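Local coordinates for type-iv like pilin ttha1219 (Thermus thermophilus, PDB 5G23), which probably acts as a type IV pilin-like subunit, similar to type II secretion pseudopilins, in natural competence and DNA uptake, at the interface of chains A and B. Residues are numbered along the deposited sequence; one frame, centred on the assembly and turned at random. Chains: chain A/B, Type-iv like pilin ttha1219.

The interface of chains A and B. Residues chain A 61-62, 65, 90, 93, 233; chain B 65, 90-93.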
ATOM      1  N   TYR A  61      10.600   2.491  -3.378  1.00 18.10           N
ATOM      2  CA  TYR A  61      11.261   1.747  -4.425  1.00 19.43           C
ATOM      3  C   TYR A  61      11.452   2.580  -5.687  1.00 19.80           C
ATOM      4  O   TYR A  61      12.428   2.404  -6.372  1.00 20.54           O
ATOM      5  CB  TYR A  61      10.399   0.499  -4.821  1.00 20.61           C
ATOM      6  CG  TYR A  61      11.034  -0.370  -5.824  1.00 21.59           C
ATOM      7  CD1 TYR A  61      11.931  -1.378  -5.436  1.00 22.75           C
ATOM      8  CD2 TYR A  61      10.755  -0.221  -7.169  1.00 23.09           C
ATOM      9  CE1 TYR A  61      12.527  -2.227  -6.367  1.00 22.54           C
ATOM     10  CE2 TYR A  61      11.341  -1.070  -8.122  1.00 24.53           C
ATOM     11  CZ  TYR A  61      12.235  -2.044  -7.701  1.00 24.32           C
ATOM     12  OH  TYR A  61      12.804  -2.902  -8.659  1.00 28.51           O
ATOM     13  N   THR A  62      10.537   3.496  -5.955  1.00 20.13           N
ATOM     14  CA  THR A  62      10.592   4.354  -7.147  1.00 21.57           C
ATOM     15  C   THR A  62      11.545   5.559  -6.984  1.00 21.67           C
ATOM     16  O   THR A  62      11.944   6.138  -7.944  1.00 22.14           O
ATOM     17  CB  THR A  62       9.206   4.904  -7.535  1.00 23.35           C
ATOM     18  OG1 THR A  62       8.788   5.918  -6.608  1.00 24.86           O
ATOM     19  CG2 THR A  62       8.170   3.846  -7.511  1.00 22.93           C
ATOM     20  N   TYR A  65      14.105   7.135  -9.764  1.00 23.30           N
ATOM     21  CA  TYR A  65      13.741   6.654 -11.102  1.00 24.56           C
ATOM     22  C   TYR A  65      13.950   7.748 -12.127  1.00 26.31           C
ATOM     23  O   TYR A  65      13.324   8.788 -12.061  1.00 25.12           O
ATOM     24  CB  TYR A  65      12.282   6.170 -11.132  1.00 25.42           C
ATOM     25  CG  TYR A  65      11.891   5.566 -12.479  1.00 27.07           C
ATOM     26  CD1 TYR A  65      12.443   4.358 -12.899  1.00 27.96           C
ATOM     27  CD2 TYR A  65      11.044   6.219 -13.329  1.00 28.84           C
ATOM     28  CE1 TYR A  65      12.123   3.797 -14.112  1.00 29.01           C
ATOM     29  CE2 TYR A  65      10.713   5.662 -14.544  1.00 30.38           C
ATOM     30  CZ  TYR A  65      11.268   4.450 -14.930  1.00 30.90           C
ATOM     31  OH  TYR A  65      10.947   3.904 -16.180  1.00 32.35           O
ATOM     32  N   GLU A  90       6.678   8.795 -15.276  1.00 57.49           N
ATOM     33  CA  GLU A  90       6.526   8.275 -16.688  1.00 58.67           C
ATOM     34  C   GLU A  90       5.053   7.973 -16.789  1.00 58.75           C
ATOM     35  O   GLU A  90       4.520   7.322 -15.914  1.00 53.63           O
ATOM     36  CB  GLU A  90       7.349   6.949 -16.955  1.00 59.16           C
ATOM     37  CG  GLU A  90       7.264   6.177 -18.342  1.00 60.25           C
ATOM     38  CD  GLU A  90       8.480   5.219 -18.582  1.00 58.39           C
ATOM     39  OE1 GLU A  90       9.344   5.339 -17.713  1.00 56.16           O
ATOM     40  OE2 GLU A  90       8.662   4.388 -19.580  1.00 54.20           O
ATOM     41  N   MET A  93       2.647   4.781 -15.303  1.00 61.60           N
ATOM     42  CA  MET A  93       3.285   4.183 -14.100  1.00 59.89           C
ATOM     43  C   MET A  93       2.404   4.350 -12.873  1.00 53.08           C
ATOM     44  O   MET A  93       2.228   3.407 -12.102  1.00 54.45           O
ATOM     45  CB  MET A  93       4.652   4.865 -13.812  1.00 64.35           C
ATOM     46  CG  MET A  93       5.350   4.528 -12.454  1.00 67.97           C
ATOM     47  SD  MET A  93       7.028   5.269 -12.090  1.00 73.11           S
ATOM     48  CE  MET A  93       6.931   6.865 -12.902  1.00 67.49           C
ATOM     49  N   ASN A 233      17.233   1.972  -8.157  1.00 25.27           N
ATOM     50  CA  ASN A 233      17.471   3.269  -8.811  1.00 26.61           C
ATOM     51  C   ASN A 233      18.543   4.083  -8.122  1.00 26.64           C
ATOM     52  O   ASN A 233      19.095   4.982  -8.731  1.00 29.00           O
ATOM     53  CB  ASN A 233      16.185   4.075  -8.962  1.00 27.88           C
ATOM     54  CG  ASN A 233      15.125   3.328  -9.730  1.00 28.43           C
ATOM     55  OD1 ASN A 233      15.359   2.856 -10.845  1.00 29.41           O
ATOM     56  ND2 ASN A 233      13.931   3.206  -9.156  1.00 29.44           N
TER
ATOM     57  N   TYR B  65      -0.331  -3.202 -18.565  1.00 25.97           N
ATOM     58  CA  TYR B  65       0.806  -2.374 -18.993  1.00 27.06           C
ATOM     59  C   TYR B  65       1.706  -3.133 -19.926  1.00 29.64           C
ATOM     60  O   TYR B  65       2.237  -4.186 -19.562  1.00 29.75           O
ATOM     61  CB  TYR B  65       1.601  -1.927 -17.787  1.00 27.88           C
ATOM     62  CG  TYR B  65       2.735  -0.991 -18.122  1.00 30.58           C
ATOM     63  CD1 TYR B  65       2.465   0.316 -18.529  1.00 32.54           C
ATOM     64  CD2 TYR B  65       4.040  -1.399 -18.031  1.00 32.69           C
ATOM     65  CE1 TYR B  65       3.490   1.200 -18.831  1.00 34.82           C
ATOM     66  CE2 TYR B  65       5.077  -0.537 -18.350  1.00 35.54           C
ATOM     67  CZ  TYR B  65       4.789   0.759 -18.740  1.00 36.71           C
ATOM     68  OH  TYR B  65       5.811   1.590 -19.070  1.00 41.54           O
ATOM     69  N   GLU B  90       8.612  -3.406 -16.267  1.00 36.22           N
ATOM     70  CA  GLU B  90       9.733  -2.523 -16.706  1.00 40.26           C
ATOM     71  C   GLU B  90      10.591  -2.254 -15.457  1.00 41.83           C
ATOM     72  O   GLU B  90      10.063  -1.863 -14.402  1.00 42.56           O
ATOM     73  CB  GLU B  90       9.216  -1.161 -17.241  1.00 41.81           C
ATOM     74  CG  GLU B  90      10.234  -0.086 -17.783  1.00 44.90           C
ATOM     75  CD  GLU B  90       9.544   0.945 -18.751  1.00 47.53           C
ATOM     76  OE1 GLU B  90       8.318   0.676 -18.994  1.00 45.30           O
ATOM     77  OE2 GLU B  90      10.125   1.981 -19.293  1.00 47.85           O
ATOM     78  N   ALA B  91      11.890  -2.479 -15.551  1.00 45.41           N
ATOM     79  CA  ALA B  91      12.790  -2.231 -14.418  1.00 47.44           C
ATOM     80  C   ALA B  91      12.597  -0.836 -13.776  1.00 48.31           C
ATOM     81  O   ALA B  91      12.344   0.146 -14.478  1.00 50.10           O
ATOM     82  CB  ALA B  91      14.231  -2.393 -14.856  1.00 49.38           C
ATOM     83  N   GLY B  92      12.693  -0.776 -12.447  1.00 45.92           N
ATOM     84  CA  GLY B  92      12.764   0.478 -11.723  1.00 45.34           C
ATOM     85  C   GLY B  92      11.418   1.049 -11.299  1.00 44.23           C
ATOM     86  O   GLY B  92      11.373   1.937 -10.435  1.00 43.84           O
ATOM     87  N   MET B  93      10.341   0.550 -11.886  1.00 44.81           N
ATOM     88  CA  MET B  93       8.987   1.145 -11.691  1.00 48.95           C
ATOM     89  C   MET B  93       8.236   0.563 -10.495  1.00 45.78           C
ATOM     90  O   MET B  93       7.667   1.307  -9.692  1.00 49.43           O
ATOM     91  CB  MET B  93       8.153   1.070 -13.006  1.00 53.43           C
ATOM     92  CG  MET B  93       8.433   2.253 -13.960  1.00 60.30           C
ATOM     93  SD  MET B  93       7.593   2.378 -15.586  1.00 67.35           S
ATOM     94  CE  MET B  93       5.862   2.023 -15.258  1.00 62.13           C
TER
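B:Gly92 offers its backbone carbonyl to A:Asn233, whose ND2 meets the B:Gly92 oxygen O at 3.1 Å. This amide hydrogen bond is nearly straight (169° at the hydrogen), lies in the plane of the A:Asn233 amide and uses a carbonyl lone pair. Beside it, the A:Tyr65 ring carries much of the apolar packing: CD1 lies against the B:Gly92 carbonyl, while CZ of A:Tyr65, towards the hydroxyl end, touches CG of B:Met93 at 3.7 Å. The thioether chain of B:Met93 runs obliquely past that end, with SD 3.7 Å from the A:Tyr65 OH. Its bend at the last torsion (chi3 46°) turns B:Met93 CE onto A:Met93 CB, a 3.4 Å approach whose tightness is doubtful, since A:Met93 is poorly ordered. A:Tyr65 OH donates to A:Glu90 OE1 at 2.6 Å, and B:Tyr65 OH donates to B:Glu90 OE1 at 2.7 Å, each on the syn side but tilted out of the carboxylate plane. With OE1 thus engaged, the two extended glutamates point tip to tip, their carboxylate planes 82° apart; A:Glu90 OE2 and B:Glu90 OE2 are 2.8 Å apart. Such a pair would be repulsive if both were charged; if one carried a proton it could be a hydrogen bond. Whether pilins associate this way in the pilus is not established by this pair. The patch illustrates how a two-fold contact can combine backbone recognition, methionine packing and paired acids: it ties the 90-93 loop of B to the 3-10 helix 232-234 and the A:Tyr65 and A:Glu90 loops, and probably helps hold the deposited pair together.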